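Local coordinates for succinoglycan biosynthesis protein (Bacillus cereus ATCC 14579, PDB 2QGM) that is of unestablished function but belongs to the erythromycin esterase family and is named for a role in succinoglycan biosynthesis, at residues I263-T268 with E283-D288; N307-K312 with K318-V323; I314-L319 with V420-S425. One frame throughout, in Å; residues are numbered along the deposited sequence.

Contacts 2 and 3 are neighbours, their centres 8 Å apart, and share Lys318 and Leu319 in the long loop between helix 307-310 and helix 324-332. Ile308 of contact 2 packs on Ile315 of contact 3, with CD1 of Ile308 3.6 Å from CB of Ile315. Contact 1 joins two helices, and its centre lies 16 Å from that of contact 2. The two meet where Glu283 OE1 and His309 ND1 are hydrogen-bonded at 2.7 Å. Glu283 CG also packs on Tyr322 O at 3.1 Å, so helix 276-297 covers one side of contact 2. Contacts 1 and 3 do not touch, their nearest atoms being about 7 Å apart.

Contact 1: I263-T268 with E283-D288; sequences IEKFTT and EQYLAD
Lys265 lies on the ring of Tyr285 where helices 253-269 and 276-297 pack as the two arms of an antiparallel helical hairpin. The local axes run at 166° and approach to 10.9 Å. Lys265 CB sits over one face of the ring, 3.7 Å from its centroid and 17° off the normal, a CH-pi contact. The aliphatic chain continues across that ring, CD coming within 3.7 Å of CD1 of Tyr285. On that same side of the ring plane, but out past the rim, the carbonyl O of Lys265 approaches Tyr285 CE2 at 3.2 Å, so the lysine's backbone and side chain both come from one side.

At the far end of the ring, the methyl CG2 of Thr268 touches Tyr285 OH at 3.3 Å. With chi1 at -59°, Thr268 directs OG1 back along its own helix to Glu264 O, a carbonyl that also accepts from Thr268 N and Thr267 OG1. Water 1 contacts Tyr285 OH at 3.1 Å and donates weakly to Thr268 OG1. Asp288 OD2 lies at the tyrosine's edge, in its plane; Lys265 NZ stays 5.2 Å from Asp288 OD2, too far for a salt bridge, while Asp288 OD1 pairs with Arg331 of helix 324-332. With no direct hydrogen bond between the segments, the arrangement is that of side-chain packing between adjacent antiparallel helices in an alpha-helical hairpin.

Contact 2: N307-K312 with K318-V323; sequences NIHIAK and KLYPYV
The imidazole of His309 turns its edge toward the face of Tyr320 in an edge-to-face pair, with planes at 76° and centroids 4.9 Å apart. CE1 of His309 leads the approach, reaching Tyr320 CE1 at 3.5 Å. Water 2 lies in the plane of the imidazole, at its edge, 2.7 Å from His309 NE2, and also bonds Tyr320 OH at 2.6 Å, bridging the polar ends of the stack. The other ring nitrogen, ND1, is hydrogen-bonded to Glu283 on helix 276-297; with both nitrogens engaged, the rotation of the imidazole is fixed.

Beside this pair, CG2 of Ile308 meets Tyr320 CD2 at 3.6 Å. It is the branch anti to the backbone N, with CG1 at chi1 -66°, and it also packs on CG1 of Val323. That valine occupies the N-cap position of helix 324-332 and brings its CG1 to 3.3 Å from the carbonyl O of Ile308, while its CG2 rests near Ala311 O. The loop thus folds back over the short helix 307-310, which follows strand 301-304 at the C-terminal edge of the parallel part of the mixed sheet, where alpha/beta folds commonly place their active sites.

Contact 3: I314-L319 with V420-S425; sequences IIDEKL and VYFDTS
The irregular loop 314-319 lies against strand 421-425 without hydrogen bonds between them, Ile315 and Phe422 having the closest CA atoms at 6.2 Å. The strand is one arm of an antiparallel beta hairpin with strand 404-408, in which Phe422 and Thr424 are backbone hydrogen-bonded to Leu407 and Arg405. The CB atoms of Phe422 and Thr424 point toward the loop, whereas those of Tyr421 and Asp423 point away, so the loop covers one face of the hairpin.

Phe422 carries most of the contact. Near the root of its side chain, CB is touched by Ile315 in two ways: the carbonyl O stands 3.4 Å from it, and the methyl CG2 packs at 3.7 Å. CG2 is the branch anti to the backbone N of Ile315, and the two side chains cross at about a right angle. Ile315 also rests on Leu407 of the partner strand, which brings it into the packing of both arms of the hairpin.

Farther out, Asp316 CB lies over one face of the phenyl ring, offset toward the rim. Its carboxylate, swung anti to the backbone N (chi1 -167°), is tilted 36° from the ring plane, neither stacked flat nor upright, and OD2 comes within 3.3 Å of Phe422 CZ. Toward the other end of the strand, Thr424 makes only a loose approach to Ile314; its OG1 is hydrogen-bonded to Gln429 OE1, in helix 426-429 that follows the strand.

The carboxylate that meets the phenyl ring also holds its own loop in shape through an Asx motif: Leu319 N donates to Asp316 OD1 at 3.1 Å, with a nearly straight N-H...O angle of 160°, arriving from above the carboxylate plane.

Contact 1: I263-T268 with E283-D288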
loop_
_atom_site.group_PDB
_atom_site.type_symbol
_atom_site.label_atom_id
_atom_site.label_comp_id
_atom_site.label_asym_id
_atom_site.label_seq_id
_atom_site.Cartn_x
_atom_site.Cartn_y
_atom_site.Cartn_z
ATOM N N ILE A 263 14.412 -2.591 11.740
ATOM C CA ILE A 263 15.820 -2.355 11.479
ATOM C C ILE A 263 16.484 -3.690 11.123
ATOM O O ILE A 263 17.318 -3.754 10.218
ATOM C CB ILE A 263 16.480 -1.697 12.701
ATOM C CG1 ILE A 263 15.925 -0.272 12.845
ATOM C CG2 ILE A 263 17.998 -1.691 12.552
ATOM C CD1 ILE A 263 16.256 0.426 14.151
ATOM N N GLU A 264 16.103 -4.760 11.821
ATOM C CA GLU A 264 16.657 -6.078 11.517
ATOM C C GLU A 264 16.220 -6.470 10.106
ATOM O O GLU A 264 17.031 -6.927 9.300
ATOM C CB GLU A 264 16.159 -7.136 12.505
ATOM C CG GLU A 264 16.769 -8.518 12.267
ATOM C CD GLU A 264 16.178 -9.589 13.166
ATOM O OE1 GLU A 264 15.966 -9.301 14.358
ATOM O OE2 GLU A 264 15.938 -10.718 12.688
ATOM N N LYS A 265 14.935 -6.288 9.807
ATOM C CA LYS A 265 14.409 -6.615 8.483
ATOM C C LYS A 265 15.188 -5.891 7.389
ATOM O O LYS A 265 15.560 -6.488 6.387
ATOM C CB LYS A 265 12.922 -6.231 8.381
ATOM C CG LYS A 265 11.978 -7.092 9.206
ATOM C CD LYS A 265 10.528 -6.671 8.978
ATOM C CE LYS A 265 9.540 -7.553 9.732
ATOM N NZ LYS A 265 9.705 -7.480 11.203
ATOM N N PHE A 266 15.435 -4.600 7.584
ATOM C CA PHE A 266 16.168 -3.813 6.601
ATOM C C PHE A 266 17.565 -4.393 6.313
ATOM O O PHE A 266 17.956 -4.541 5.156
ATOM C CB PHE A 266 16.260 -2.355 7.086
ATOM C CG PHE A 266 16.964 -1.430 6.128
ATOM C CD1 PHE A 266 18.345 -1.257 6.185
ATOM C CD2 PHE A 266 16.237 -0.705 5.182
ATOM C CE1 PHE A 266 18.993 -0.370 5.313
ATOM C CE2 PHE A 266 16.874 0.176 4.312
ATOM C CZ PHE A 266 18.256 0.346 4.380
ATOM N N THR A 267 18.304 -4.732 7.365
ATOM C CA THR A 267 19.652 -5.286 7.208
ATOM C C THR A 267 19.645 -6.713 6.660
ATOM O O THR A 267 20.643 -7.179 6.104
ATOM C CB THR A 267 20.415 -5.278 8.553
ATOM O OG1 THR A 267 19.746 -6.127 9.492
ATOM C CG2 THR A 267 20.492 -3.860 9.111
ATOM N N THR A 268 18.521 -7.406 6.820
ATOM C CA THR A 268 18.395 -8.783 6.337
ATOM C C THR A 268 18.014 -8.788 4.859
ATOM O O THR A 268 18.507 -9.597 4.073
ATOM C CB THR A 268 17.320 -9.558 7.133
ATOM O OG1 THR A 268 17.667 -9.559 8.522
ATOM C CG2 THR A 268 17.217 -10.995 6.634
ATOM N N GLU A 283 8.957 -7.811 -0.188
ATOM C CA GLU A 283 7.509 -8.061 -0.213
ATOM C C GLU A 283 7.073 -8.847 1.023
ATOM O O GLU A 283 5.994 -8.618 1.579
ATOM C CB GLU A 283 7.122 -8.806 -1.497
ATOM C CG GLU A 283 7.431 -8.039 -2.785
ATOM C CD GLU A 283 6.822 -6.638 -2.814
ATOM O OE1 GLU A 283 5.577 -6.509 -2.805
ATOM O OE2 GLU A 283 7.597 -5.664 -2.851
ATOM N N GLN A 284 7.925 -9.771 1.447
ATOM C CA GLN A 284 7.673 -10.583 2.623
ATOM C C GLN A 284 7.471 -9.641 3.824
ATOM O O GLN A 284 6.500 -9.767 4.569
ATOM C CB GLN A 284 8.884 -11.490 2.845
ATOM C CG GLN A 284 8.704 -12.680 3.754
ATOM C CD GLN A 284 9.864 -13.647 3.584
ATOM O OE1 GLN A 284 10.141 -14.098 2.468
ATOM N NE2 GLN A 284 10.551 -13.962 4.680
ATOM N N TYR A 285 8.380 -8.684 3.982
ATOM C CA TYR A 285 8.310 -7.740 5.083
ATOM C C TYR A 285 7.123 -6.787 5.004
ATOM O O TYR A 285 6.585 -6.378 6.036
ATOM C CB TYR A 285 9.630 -6.971 5.197
ATOM C CG TYR A 285 10.796 -7.890 5.504
ATOM C CD1 TYR A 285 10.594 -9.081 6.202
ATOM C CD2 TYR A 285 12.094 -7.565 5.126
ATOM C CE1 TYR A 285 11.662 -9.928 6.517
ATOM C CE2 TYR A 285 13.169 -8.404 5.434
ATOM C CZ TYR A 285 12.944 -9.582 6.132
ATOM O OH TYR A 285 13.998 -10.413 6.457
ATOM N N LEU A 286 6.696 -6.422 3.799
ATOM C CA LEU A 286 5.526 -5.554 3.700
ATOM C C LEU A 286 4.363 -6.309 4.335
ATOM O O LEU A 286 3.614 -5.758 5.144
ATOM C CB LEU A 286 5.180 -5.250 2.244
ATOM C CG LEU A 286 6.090 -4.275 1.500
ATOM C CD1 LEU A 286 5.557 -4.093 0.079
ATOM C CD2 LEU A 286 6.125 -2.923 2.231
ATOM N N ALA A 287 4.225 -7.578 3.953
ATOM C CA ALA A 287 3.171 -8.437 4.472
ATOM C C ALA A 287 3.299 -8.622 5.974
ATOM O O ALA A 287 2.304 -8.549 6.701
ATOM C CB ALA A 287 3.200 -9.790 3.773
ATOM N N ASP A 288 4.519 -8.868 6.445
ATOM C CA ASP A 288 4.742 -9.057 7.874
ATOM C C ASP A 288 4.277 -7.829 8.646
ATOM O O ASP A 288 3.596 -7.943 9.661
ATOM C CB ASP A 288 6.227 -9.289 8.173
ATOM C CG ASP A 288 6.727 -10.638 7.689
ATOM O OD1 ASP A 288 5.903 -11.548 7.436
ATOM O OD2 ASP A 288 7.960 -10.780 7.573
HETATM O O HOH W 1 14.440 -9.925 9.482
#

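Contact 2: N307-K312 with K318-V323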
loop_
_atom_site.group_PDB
_atom_site.type_symbol
_atom_site.label_atom_id
_atom_site.label_comp_id
_atom_site.label_asym_id
_atom_site.label_seq_id
_atom_site.Cartn_x
_atom_site.Cartn_y
_atom_site.Cartn_z
ATOM N N ASN A 307 -1.228 -1.213 -7.080
ATOM C CA ASN A 307 -1.885 -2.454 -7.500
ATOM C C ASN A 307 -0.891 -3.604 -7.424
ATOM O O ASN A 307 -1.213 -4.700 -6.977
ATOM C CB ASN A 307 -2.354 -2.369 -8.955
ATOM C CG ASN A 307 -3.699 -1.691 -9.114
ATOM O OD1 ASN A 307 -4.424 -1.460 -8.144
ATOM N ND2 ASN A 307 -4.055 -1.392 -10.361
ATOM N N ILE A 308 0.322 -3.351 -7.897
ATOM C CA ILE A 308 1.366 -4.369 -7.912
ATOM C C ILE A 308 1.578 -5.083 -6.575
ATOM O O ILE A 308 1.704 -6.309 -6.535
ATOM C CB ILE A 308 2.705 -3.750 -8.355
ATOM C CG1 ILE A 308 2.613 -3.305 -9.814
ATOM C CG2 ILE A 308 3.844 -4.743 -8.118
ATOM C CD1 ILE A 308 2.413 -4.433 -10.804
ATOM N N HIS A 309 1.616 -4.319 -5.489
ATOM C CA HIS A 309 1.859 -4.888 -4.170
ATOM C C HIS A 309 0.671 -5.548 -3.477
ATOM O O HIS A 309 0.858 -6.465 -2.685
ATOM C CB HIS A 309 2.464 -3.817 -3.252
ATOM C CG HIS A 309 3.781 -3.296 -3.731
ATOM N ND1 HIS A 309 4.938 -4.038 -3.682
ATOM C CD2 HIS A 309 4.111 -2.116 -4.313
ATOM C CE1 HIS A 309 5.929 -3.339 -4.210
ATOM N NE2 HIS A 309 5.451 -2.171 -4.601
ATOM N N ILE A 310 -0.548 -5.093 -3.764
ATOM C CA ILE A 310 -1.711 -5.692 -3.121
ATOM C C ILE A 310 -2.295 -6.887 -3.876
ATOM O O ILE A 310 -3.053 -7.675 -3.305
ATOM C CB ILE A 310 -2.834 -4.636 -2.873
ATOM C CG1 ILE A 310 -3.364 -4.083 -4.190
ATOM C CG2 ILE A 310 -2.298 -3.514 -1.992
ATOM C CD1 ILE A 310 -4.590 -4.814 -4.716
ATOM N N ALA A 311 -1.923 -7.035 -5.147
ATOM C CA ALA A 311 -2.423 -8.122 -5.999
ATOM C C ALA A 311 -2.167 -9.533 -5.481
ATOM O O ALA A 311 -1.168 -9.801 -4.817
ATOM C CB ALA A 311 -1.831 -7.988 -7.402
ATOM N N LYS A 312 -3.081 -10.435 -5.814
ATOM C CA LYS A 312 -2.971 -11.822 -5.403
ATOM C C LYS A 312 -1.866 -12.536 -6.176
ATOM O O LYS A 312 -1.295 -13.521 -5.695
ATOM C CB LYS A 312 -4.301 -12.540 -5.635
ATOM C CG LYS A 312 -5.443 -11.963 -4.826
ATOM C CD LYS A 312 -6.749 -12.687 -5.095
ATOM C CE LYS A 312 -7.326 -12.334 -6.459
ATOM N NZ LYS A 312 -8.645 -13.004 -6.687
ATOM N N LYS A 318 9.161 -9.329 -14.246
ATOM C CA LYS A 318 10.571 -8.954 -14.243
ATOM C C LYS A 318 10.969 -8.004 -13.121
ATOM O O LYS A 318 12.067 -8.118 -12.572
ATOM C CB LYS A 318 10.973 -8.384 -15.607
ATOM C CG LYS A 318 11.101 -9.462 -16.682
ATOM C CD LYS A 318 11.516 -8.908 -18.038
ATOM C CE LYS A 318 11.683 -10.040 -19.051
ATOM N NZ LYS A 318 11.994 -9.544 -20.420
ATOM N N LEU A 319 10.086 -7.073 -12.767
ATOM C CA LEU A 319 10.384 -6.129 -11.689
ATOM C C LEU A 319 9.913 -6.640 -10.339
ATOM O O LEU A 319 10.558 -6.411 -9.317
ATOM C CB LEU A 319 9.738 -4.772 -11.960
ATOM C CG LEU A 319 10.357 -3.920 -13.070
ATOM C CD1 LEU A 319 9.697 -2.548 -13.083
ATOM C CD2 LEU A 319 11.850 -3.779 -12.827
ATOM N N TYR A 320 8.781 -7.331 -10.334
ATOM C CA TYR A 320 8.243 -7.867 -9.092
ATOM C C TYR A 320 7.799 -9.314 -9.234
ATOM O O TYR A 320 6.609 -9.593 -9.377
ATOM C CB TYR A 320 7.071 -7.005 -8.629
ATOM C CG TYR A 320 7.510 -5.660 -8.123
ATOM C CD1 TYR A 320 8.093 -5.531 -6.869
ATOM C CD2 TYR A 320 7.374 -4.518 -8.907
ATOM C CE1 TYR A 320 8.536 -4.302 -6.405
ATOM C CE2 TYR A 320 7.816 -3.276 -8.453
ATOM C CZ TYR A 320 8.395 -3.179 -7.200
ATOM O OH TYR A 320 8.853 -1.964 -6.742
ATOM N N PRO A 321 8.758 -10.258 -9.203
ATOM C CA PRO A 321 8.472 -11.693 -9.323
ATOM C C PRO A 321 7.759 -12.212 -8.076
ATOM O O PRO A 321 7.193 -13.304 -8.070
ATOM C CB PRO A 321 9.857 -12.304 -9.511
ATOM C CG PRO A 321 10.723 -11.390 -8.706
ATOM C CD PRO A 321 10.210 -10.027 -9.116
ATOM N N TYR A 322 7.810 -11.420 -7.009
ATOM C CA TYR A 322 7.129 -11.748 -5.761
ATOM C C TYR A 322 6.485 -10.456 -5.293
ATOM O O TYR A 322 7.034 -9.377 -5.509
ATOM C CB TYR A 322 8.106 -12.245 -4.684
ATOM C CG TYR A 322 8.867 -13.482 -5.093
ATOM C CD1 TYR A 322 10.103 -13.383 -5.721
ATOM C CD2 TYR A 322 8.318 -14.753 -4.915
ATOM C CE1 TYR A 322 10.779 -14.519 -6.169
ATOM C CE2 TYR A 322 8.985 -15.900 -5.361
ATOM C CZ TYR A 322 10.213 -15.772 -5.990
ATOM O OH TYR A 322 10.862 -16.888 -6.471
ATOM N N VAL A 323 5.308 -10.554 -4.684
ATOM C CA VAL A 323 4.634 -9.366 -4.176
ATOM C C VAL A 323 3.961 -9.662 -2.843
ATOM O O VAL A 323 3.553 -10.793 -2.577
ATOM C CB VAL A 323 3.578 -8.813 -5.174
ATOM C CG1 VAL A 323 4.250 -8.397 -6.472
ATOM C CG2 VAL A 323 2.503 -9.852 -5.427
HETATM O O HOH W 2 7.013 -0.351 -5.918
#

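Contact 3: I314-L319 with V420-S425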
loop_
_atom_site.group_PDB
_atom_site.type_symbol
_atom_site.label_atom_id
_atom_site.label_comp_id
_atom_site.label_asym_id
_atom_site.label_seq_id
_atom_site.Cartn_x
_atom_site.Cartn_y
_atom_site.Cartn_z
ATOM N N ILE A 314 1.141 -12.159 -9.844
ATOM C CA ILE A 314 2.200 -11.386 -10.488
ATOM C C ILE A 314 1.769 -10.683 -11.769
ATOM O O ILE A 314 1.316 -11.319 -12.719
ATOM C CB ILE A 314 3.397 -12.281 -10.840
ATOM C CG1 ILE A 314 2.892 -13.678 -11.217
ATOM C CG2 ILE A 314 4.380 -12.318 -9.677
ATOM C CD1 ILE A 314 3.903 -14.544 -11.960
ATOM N N ILE A 315 1.944 -9.369 -11.793
ATOM C CA ILE A 315 1.602 -8.579 -12.961
ATOM C C ILE A 315 2.866 -8.293 -13.766
ATOM O O ILE A 315 2.925 -8.570 -14.962
ATOM C CB ILE A 315 0.939 -7.254 -12.549
ATOM C CG1 ILE A 315 -0.350 -7.539 -11.787
ATOM C CG2 ILE A 315 0.644 -6.414 -13.777
ATOM C CD1 ILE A 315 -1.078 -6.290 -11.345
ATOM N N ASP A 316 3.874 -7.751 -13.088
ATOM C CA ASP A 316 5.164 -7.415 -13.689
ATOM C C ASP A 316 6.169 -8.451 -13.177
ATOM O O ASP A 316 6.797 -8.260 -12.139
ATOM C CB ASP A 316 5.592 -6.011 -13.239
ATOM C CG ASP A 316 6.751 -5.456 -14.050
ATOM O OD1 ASP A 316 7.627 -6.242 -14.459
ATOM O OD2 ASP A 316 6.785 -4.224 -14.267
ATOM N N GLU A 317 6.327 -9.546 -13.909
ATOM C CA GLU A 317 7.227 -10.606 -13.471
ATOM C C GLU A 317 8.708 -10.244 -13.394
ATOM O O GLU A 317 9.432 -10.789 -12.563
ATOM C CB GLU A 317 7.046 -11.839 -14.360
ATOM C CG GLU A 317 7.687 -13.102 -13.797
ATOM C CD GLU A 317 7.198 -14.348 -14.509
ATOM O OE1 GLU A 317 5.965 -14.547 -14.559
ATOM O OE2 GLU A 317 8.037 -15.128 -15.004
ATOM N N LYS A 318 9.161 -9.329 -14.246
ATOM C CA LYS A 318 10.571 -8.954 -14.243
ATOM C C LYS A 318 10.969 -8.004 -13.121
ATOM O O LYS A 318 12.067 -8.118 -12.572
ATOM C CB LYS A 318 10.973 -8.384 -15.607
ATOM C CG LYS A 318 11.101 -9.462 -16.682
ATOM C CD LYS A 318 11.516 -8.908 -18.038
ATOM C CE LYS A 318 11.683 -10.040 -19.051
ATOM N NZ LYS A 318 11.994 -9.544 -20.420
ATOM N N LEU A 319 10.086 -7.073 -12.767
ATOM C CA LEU A 319 10.384 -6.129 -11.689
ATOM C C LEU A 319 9.913 -6.640 -10.339
ATOM O O LEU A 319 10.558 -6.411 -9.317
ATOM C CB LEU A 319 9.738 -4.772 -11.960
ATOM C CG LEU A 319 10.357 -3.920 -13.070
ATOM C CD1 LEU A 319 9.697 -2.548 -13.083
ATOM C CD2 LEU A 319 11.850 -3.779 -12.827
ATOM N N VAL A 420 3.932 -0.497 -20.197
ATOM C CA VAL A 420 3.014 -0.265 -19.087
ATOM C C VAL A 420 1.782 -1.171 -19.125
ATOM O O VAL A 420 0.856 -1.008 -18.330
ATOM C CB VAL A 420 2.560 1.222 -19.036
ATOM C CG1 VAL A 420 3.725 2.102 -18.578
ATOM C CG2 VAL A 420 2.062 1.669 -20.402
ATOM N N TYR A 421 1.772 -2.118 -20.056
ATOM C CA TYR A 421 0.677 -3.081 -20.171
ATOM C C TYR A 421 1.242 -4.475 -19.942
ATOM O O TYR A 421 2.316 -4.809 -20.445
ATOM C CB TYR A 421 0.007 -2.983 -21.543
ATOM C CG TYR A 421 -1.038 -1.895 -21.588
ATOM C CD1 TYR A 421 -2.271 -2.064 -20.960
ATOM C CD2 TYR A 421 -0.782 -0.683 -22.216
ATOM C CE1 TYR A 421 -3.225 -1.045 -20.958
ATOM C CE2 TYR A 421 -1.721 0.344 -22.220
ATOM C CZ TYR A 421 -2.941 0.158 -21.589
ATOM O OH TYR A 421 -3.862 1.176 -21.589
ATOM N N PHE A 422 0.517 -5.283 -19.176
ATOM C CA PHE A 422 0.961 -6.625 -18.842
ATOM C C PHE A 422 -0.118 -7.679 -19.025
ATOM O O PHE A 422 -1.244 -7.520 -18.550
ATOM C CB PHE A 422 1.458 -6.635 -17.399
ATOM C CG PHE A 422 2.602 -5.695 -17.152
ATOM C CD1 PHE A 422 3.915 -6.120 -17.331
ATOM C CD2 PHE A 422 2.365 -4.372 -16.788
ATOM C CE1 PHE A 422 4.984 -5.236 -17.151
ATOM C CE2 PHE A 422 3.421 -3.477 -16.606
ATOM C CZ PHE A 422 4.735 -3.909 -16.788
ATOM N N ASP A 423 0.242 -8.758 -19.713
ATOM C CA ASP A 423 -0.693 -9.838 -19.974
ATOM C C ASP A 423 -0.953 -10.673 -18.725
ATOM O O ASP A 423 -0.040 -11.278 -18.160
ATOM C CB ASP A 423 -0.161 -10.724 -21.101
ATOM C CG ASP A 423 -1.182 -11.737 -21.563
ATOM O OD1 ASP A 423 -1.477 -12.671 -20.790
ATOM O OD2 ASP A 423 -1.696 -11.591 -22.691
ATOM N N THR A 424 -2.213 -10.703 -18.303
ATOM C CA THR A 424 -2.609 -11.450 -17.120
ATOM C C THR A 424 -4.133 -11.513 -17.017
ATOM O O THR A 424 -4.843 -10.998 -17.880
ATOM C CB THR A 424 -2.042 -10.787 -15.836
ATOM O OG1 THR A 424 -2.363 -11.590 -14.694
ATOM C CG2 THR A 424 -2.634 -9.397 -15.653
ATOM N N SER A 425 -4.620 -12.150 -15.958
ATOM C CA SER A 425 -6.052 -12.275 -15.719
ATOM C C SER A 425 -6.446 -11.300 -14.625
ATOM O O SER A 425 -5.749 -11.184 -13.613
ATOM C CB SER A 425 -6.392 -13.702 -15.293
ATOM O OG SER A 425 -7.584 -13.749 -14.536
#